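Local coordinates for protein ancestral congerin Con-anc (PDB 3AJY) that binds beta-galactosides such as lactose, as a reconstructed ancestor of the fish galectins called congerins, at residues G22-Y27 with G125-T130; A28-I33 with D47-Y52. All coordinates share one frame; numbering follows the deposited sequence.

Contact 1 and contact 2 lie about 10 Å apart, centre to centre, on the two sheets of a galectin beta-sandwich. Contact 1 (22-27 with 125-130) pairs strand 18-24 with the last strand, 127-134, in the five-stranded sheet. Contact 2 (28-33 with 47-52) joins the next two strands, 30-35 and 41-52, in the six-stranded sheet that carries the sugar. Along the chain contact 2 is nested inside the loop closed by contact 1. The two touch where D126 OD1 accepts from K29 N, 2.8 Å away, so the start of strand 30-35 is held at the turn between strands 117-125 and 127-134, and the two sheets meet at I24 and F31.

Contact 1. Residues G22-Y27 with G125-T130; sequences GVINNY and GDARLT
An antiparallel strand pair at the edge of the five-stranded sheet of this chain brings 22-24 alongside 127-130, with V23 and R128 as its hydrogen-bonded pair. V23 N donates to R128 O at 3.1 Å, and R128 N returns the bond to V23 O at 2.9 Å. Next to this pair, G22 CA sets a C-H against the same R128 O, 3.2 Å away; G22, without a side chain, lets the two backbones come close here. Past I24 the ladder gains one more rung, N25 N to D126 O at 2.9 Å; here the donor stands above the carbonyl plane, and D126 is itself the centre of an inverse gamma turn.

On one face of the sheet V23 and R128 run side by side. The R128 chain bends at chi3 (130°) and lays its guanidinium over the valine: V23 CB sits beneath the centre of the plane, and CG2 comes within 3.5 Å of NH1. On the other face A127 CB rests against I24 CA at 3.8 Å, while both side chains turn inward to F31 and F86. The N25 side-chain amide lies along the backbone of D126 and A127, its ND2 3.5 Å from A127 CA. A water is hydrogen-bonded to N25 OD1 and A127 O, both at 2.8 Å, and bridges the side chain to the strand. T130 forms backbone hydrogen bonds with the second subunit and packs on K133 of that subunit. Strands near the two chain ends, paired antiparallel in this manner, are typical of the galectin jelly-roll sandwich.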
# COMPACT_ATOMS: atom_id res chain seq x y z
N GLY A 22 -9.92 6.26 -0.67
CA GLY A 22 -9.95 6.94 0.62
C GLY A 22 -11.20 7.74 0.71
O GLY A 22 -12.14 7.54 -0.09
N VAL A 23 -11.24 8.66 1.69
CA VAL A 23 -12.41 9.48 1.96
C VAL A 23 -11.97 10.93 2.05
O VAL A 23 -11.00 11.25 2.78
CB VAL A 23 -13.11 9.05 3.27
CG1 VAL A 23 -14.38 9.89 3.53
CG2 VAL A 23 -13.47 7.55 3.23
N ILE A 24 -12.65 11.79 1.31
CA ILE A 24 -12.40 13.23 1.32
C ILE A 24 -12.99 13.81 2.62
O ILE A 24 -14.11 13.43 3.02
CB ILE A 24 -13.01 13.90 0.07
CG1 ILE A 24 -12.40 13.31 -1.21
CG2 ILE A 24 -12.79 15.43 0.08
CD1 ILE A 24 -13.22 13.54 -2.45
N ASN A 25 -12.24 14.70 3.28
CA ASN A 25 -12.69 15.33 4.53
C ASN A 25 -14.06 15.99 4.38
O ASN A 25 -14.43 16.42 3.28
CB ASN A 25 -11.66 16.36 5.04
CG ASN A 25 -10.34 15.73 5.52
OD1 ASN A 25 -9.39 16.44 5.85
ND2 ASN A 25 -10.29 14.41 5.56
N ASN A 26 -14.80 16.10 5.49
CA ASN A 26 -16.10 16.79 5.50
C ASN A 26 -16.08 18.19 4.90
O ASN A 26 -17.05 18.63 4.29
CB ASN A 26 -16.67 16.85 6.92
CG ASN A 26 -17.26 15.54 7.36
OD1 ASN A 26 -17.80 14.77 6.55
ND2 ASN A 26 -17.19 15.28 8.67
N TYR A 27 -14.97 18.88 5.09
CA TYR A 27 -14.73 20.13 4.42
C TYR A 27 -13.39 19.97 3.75
O TYR A 27 -12.48 19.36 4.31
CB TYR A 27 -14.67 21.28 5.42
CG TYR A 27 -15.97 21.57 6.14
CD1 TYR A 27 -16.18 21.11 7.43
CD2 TYR A 27 -16.99 22.31 5.52
CE1 TYR A 27 -17.37 21.39 8.11
CE2 TYR A 27 -18.18 22.58 6.19
CZ TYR A 27 -18.36 22.11 7.49
OH TYR A 27 -19.53 22.37 8.19
N GLY A 125 -3.28 17.06 1.58
CA GLY A 125 -4.50 17.86 1.65
C GLY A 125 -5.67 17.23 2.39
O GLY A 125 -5.50 16.37 3.26
N ASP A 126 -6.87 17.66 2.03
CA ASP A 126 -8.06 17.43 2.82
C ASP A 126 -8.79 16.11 2.54
O ASP A 126 -9.97 16.09 2.21
CB ASP A 126 -8.98 18.62 2.62
CG ASP A 126 -8.28 19.94 2.92
OD1 ASP A 126 -8.43 20.88 2.13
OD2 ASP A 126 -7.53 20.02 3.95
N ALA A 127 -8.08 15.00 2.73
CA ALA A 127 -8.63 13.64 2.55
C ALA A 127 -7.78 12.73 3.39
O ALA A 127 -6.77 13.16 3.96
CB ALA A 127 -8.57 13.23 1.06
N ARG A 128 -8.17 11.46 3.46
CA ARG A 128 -7.35 10.44 4.06
C ARG A 128 -7.23 9.26 3.07
O ARG A 128 -8.18 8.96 2.35
CB ARG A 128 -7.92 9.97 5.40
CG ARG A 128 -9.27 9.27 5.35
CD ARG A 128 -9.66 8.63 6.69
NE ARG A 128 -11.03 9.06 7.00
CZ ARG A 128 -12.11 8.31 6.84
NH1 ARG A 128 -12.02 7.05 6.40
NH2 ARG A 128 -13.30 8.81 7.13
N LEU A 129 -6.06 8.65 3.04
CA LEU A 129 -5.79 7.48 2.21
C LEU A 129 -6.15 6.23 2.99
O LEU A 129 -5.63 6.03 4.09
CB LEU A 129 -4.30 7.41 1.89
CG LEU A 129 -3.74 6.96 0.52
CD1 LEU A 129 -2.45 6.20 0.78
CD2 LEU A 129 -4.68 6.19 -0.39
N THR A 130 -7.03 5.41 2.41
CA THR A 130 -7.48 4.17 3.04
C THR A 130 -6.68 2.98 2.51
O THR A 130 -6.25 2.14 3.27
CB THR A 130 -8.98 3.89 2.81
OG1 THR A 130 -9.76 5.00 3.25
CG2 THR A 130 -9.45 2.64 3.58
O HOH W 1 -6.95 15.07 5.96

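Contact 2. Residues A28-I33 with D47-Y52; sequences AKRFSI and DHRFNY. With GAL (beta-D-galactopyranose), chain C; BGC (beta-D-glucopyranose), chain B.
R30 and D47 form a salt bridge side-on, with NE and NH1 of the arginine both directed at the single oxygen OD2, NH1 at 2.8 Å. NE meets the syn lone pair, whereas NH1 comes from above the carboxylate plane, the two flat groups being turned 69° apart. R49 NH1 takes the anti lone pair of the same OD2 in a nearly straight bond (175°). Three N-H groups therefore grip one oxygen, and the shared negative charge probably eases the closeness of the two guanidiniums. Both arginines also reach the disaccharide: R30 NH1 donates to galactose O3 at 2.7 Å, and R49 NH2, which also pairs with D55, to glucose O3 at 2.7 Å. The R30 guanidinium lies flat on the Y52 ring, planes 19° apart and centres separated by 3.9 Å, a cation-pi stack. Y52 OH is hydrogen-bonded to galactose O2; H45, N62 and E72 add further hydrogen bonds to galactose, E72 bonding the glucose as well.

This is the carbohydrate-recognition site of the galectin fold, built on the antiparallel hairpin of strands 30-35 and 41-52. F31 and H48 are its hydrogen-bonded pair. F31 O accepts both H48 N and, from the opposite face of its plane, H48 ND1 at 2.9 Å, which fixes the imidazole rotation. The rings of F31 and H48 make an offset stack on the inner face, centroids 4.5 Å apart. Where the strand turns its corner, K29 O accepts N51 N at 3.0 Å. Beside it, F50 CE1 touches A28 CB and the edge of F31, while F78 meets the F50 ring edge-to-face.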
# COMPACT_ATOMS: atom_id res chain seq x y z
N ALA A 28 -13.27 20.51 2.55
CA ALA A 28 -12.10 20.29 1.74
C ALA A 28 -11.89 21.43 0.78
O ALA A 28 -12.83 21.86 0.13
CB ALA A 28 -12.24 18.97 0.95
N LYS A 29 -10.65 21.89 0.69
CA LYS A 29 -10.26 22.83 -0.36
C LYS A 29 -9.69 22.06 -1.54
O LYS A 29 -10.00 22.36 -2.69
CB LYS A 29 -9.20 23.82 0.14
CG LYS A 29 -9.68 24.86 1.12
CD LYS A 29 -8.81 26.14 1.02
CE LYS A 29 -7.29 25.91 1.29
NZ LYS A 29 -6.42 27.08 0.87
N ARG A 30 -8.85 21.07 -1.24
CA ARG A 30 -8.12 20.30 -2.26
C ARG A 30 -7.61 19.01 -1.64
O ARG A 30 -7.46 18.93 -0.42
CB ARG A 30 -6.91 21.10 -2.78
CG ARG A 30 -5.89 21.39 -1.66
CD ARG A 30 -5.05 22.66 -1.83
NE ARG A 30 -4.03 22.50 -2.83
CZ ARG A 30 -2.73 22.74 -2.69
NH1 ARG A 30 -1.96 22.52 -3.73
NH2 ARG A 30 -2.19 23.21 -1.56
N PHE A 31 -7.37 18.00 -2.46
CA PHE A 31 -6.54 16.89 -2.05
C PHE A 31 -5.75 16.40 -3.25
O PHE A 31 -6.21 16.54 -4.40
CB PHE A 31 -7.36 15.77 -1.36
CG PHE A 31 -8.03 14.83 -2.32
CD1 PHE A 31 -9.23 15.18 -2.93
CD2 PHE A 31 -7.48 13.58 -2.59
CE1 PHE A 31 -9.86 14.29 -3.83
CE2 PHE A 31 -8.10 12.70 -3.48
CZ PHE A 31 -9.29 13.06 -4.09
N SER A 32 -4.56 15.85 -3.01
CA SER A 32 -3.67 15.44 -4.09
C SER A 32 -3.17 14.02 -3.94
O SER A 32 -3.08 13.48 -2.84
CB SER A 32 -2.47 16.39 -4.23
OG SER A 32 -1.68 16.39 -3.06
N ILE A 33 -2.93 13.40 -5.09
CA ILE A 33 -2.23 12.14 -5.17
C ILE A 33 -0.90 12.48 -5.81
O ILE A 33 -0.87 13.21 -6.79
CB ILE A 33 -3.02 11.10 -6.01
CG1 ILE A 33 -4.38 10.82 -5.35
CG2 ILE A 33 -2.20 9.82 -6.23
CD1 ILE A 33 -4.31 10.40 -3.84
N ASP A 47 -3.82 17.21 -8.24
CA ASP A 47 -4.44 18.04 -7.20
C ASP A 47 -5.89 18.31 -7.56
O ASP A 47 -6.18 18.94 -8.58
CB ASP A 47 -3.68 19.37 -7.03
CG ASP A 47 -3.86 20.00 -5.64
OD1 ASP A 47 -4.16 19.28 -4.68
OD2 ASP A 47 -3.66 21.24 -5.51
N HIS A 48 -6.81 17.81 -6.74
CA HIS A 48 -8.25 17.98 -6.96
C HIS A 48 -8.73 19.12 -6.11
O HIS A 48 -8.89 19.00 -4.90
CB HIS A 48 -8.99 16.71 -6.60
CG HIS A 48 -8.35 15.48 -7.16
ND1 HIS A 48 -7.31 14.83 -6.53
CD2 HIS A 48 -8.58 14.80 -8.31
CE1 HIS A 48 -6.94 13.79 -7.26
NE2 HIS A 48 -7.70 13.75 -8.34
N ARG A 49 -8.94 20.25 -6.77
CA ARG A 49 -9.22 21.49 -6.08
C ARG A 49 -10.70 21.81 -6.15
O ARG A 49 -11.22 22.20 -7.20
CB ARG A 49 -8.37 22.62 -6.67
CG ARG A 49 -7.04 22.15 -7.17
CD ARG A 49 -5.83 22.83 -6.62
NE ARG A 49 -5.40 23.96 -7.41
CZ ARG A 49 -4.13 24.36 -7.60
NH1 ARG A 49 -3.08 23.70 -7.12
NH2 ARG A 49 -3.92 25.44 -8.32
N PHE A 50 -11.38 21.61 -5.04
CA PHE A 50 -12.74 22.07 -4.89
C PHE A 50 -12.75 23.59 -4.93
O PHE A 50 -13.55 24.21 -5.64
CB PHE A 50 -13.31 21.57 -3.57
CG PHE A 50 -13.27 20.07 -3.42
CD1 PHE A 50 -12.17 19.44 -2.86
CD2 PHE A 50 -14.33 19.29 -3.87
CE1 PHE A 50 -12.12 18.05 -2.73
CE2 PHE A 50 -14.30 17.91 -3.75
CZ PHE A 50 -13.20 17.29 -3.19
N ASN A 51 -11.84 24.20 -4.18
CA ASN A 51 -11.81 25.64 -4.03
C ASN A 51 -10.40 26.01 -3.62
O ASN A 51 -10.05 25.86 -2.45
CB ASN A 51 -12.84 26.05 -2.95
CG ASN A 51 -12.71 27.52 -2.53
OD1 ASN A 51 -12.67 28.42 -3.37
ND2 ASN A 51 -12.67 27.75 -1.22
N TYR A 52 -9.58 26.45 -4.58
CA TYR A 52 -8.19 26.87 -4.31
C TYR A 52 -7.88 27.99 -5.30
O TYR A 52 -7.73 27.75 -6.50
CB TYR A 52 -7.19 25.69 -4.43
CG TYR A 52 -5.79 25.95 -3.87
CD1 TYR A 52 -5.57 25.97 -2.49
CD2 TYR A 52 -4.70 26.16 -4.71
CE1 TYR A 52 -4.29 26.20 -1.96
CE2 TYR A 52 -3.41 26.40 -4.19
CZ TYR A 52 -3.22 26.42 -2.81
OH TYR A 52 -1.96 26.65 -2.26
C1 GAL C . 0.70 25.44 -6.18
C2 GAL C . 0.40 24.80 -4.83
C3 GAL C . 1.19 23.51 -4.64
C4 GAL C . 0.99 22.59 -5.85
C5 GAL C . 1.32 23.34 -7.15
C6 GAL C . 1.15 22.49 -8.42
O2 GAL C . 0.71 25.71 -3.81
O3 GAL C . 0.72 22.88 -3.46
O4 GAL C . -0.35 22.14 -5.89
O5 GAL C . 0.54 24.51 -7.25
O6 GAL C . 1.59 23.22 -9.56
C2 BGC B . -1.00 28.60 -9.33
C3 BGC B . -1.14 27.53 -8.26
C4 BGC B . 0.14 27.38 -7.42
C5 BGC B . 0.56 28.78 -6.93
C6 BGC B . 1.82 28.84 -6.06
C1 BGC B . -0.50 29.88 -8.66
O1 BGC B . -0.28 30.84 -9.64
O2 BGC B . -2.25 28.84 -9.94
O3 BGC B . -1.47 26.35 -8.93
O4 BGC B . -0.17 26.57 -6.30
O5 BGC B . 0.74 29.60 -8.05
O6 BGC B . 2.87 28.26 -6.81
O HOH W 2 -2.70 18.89 -2.29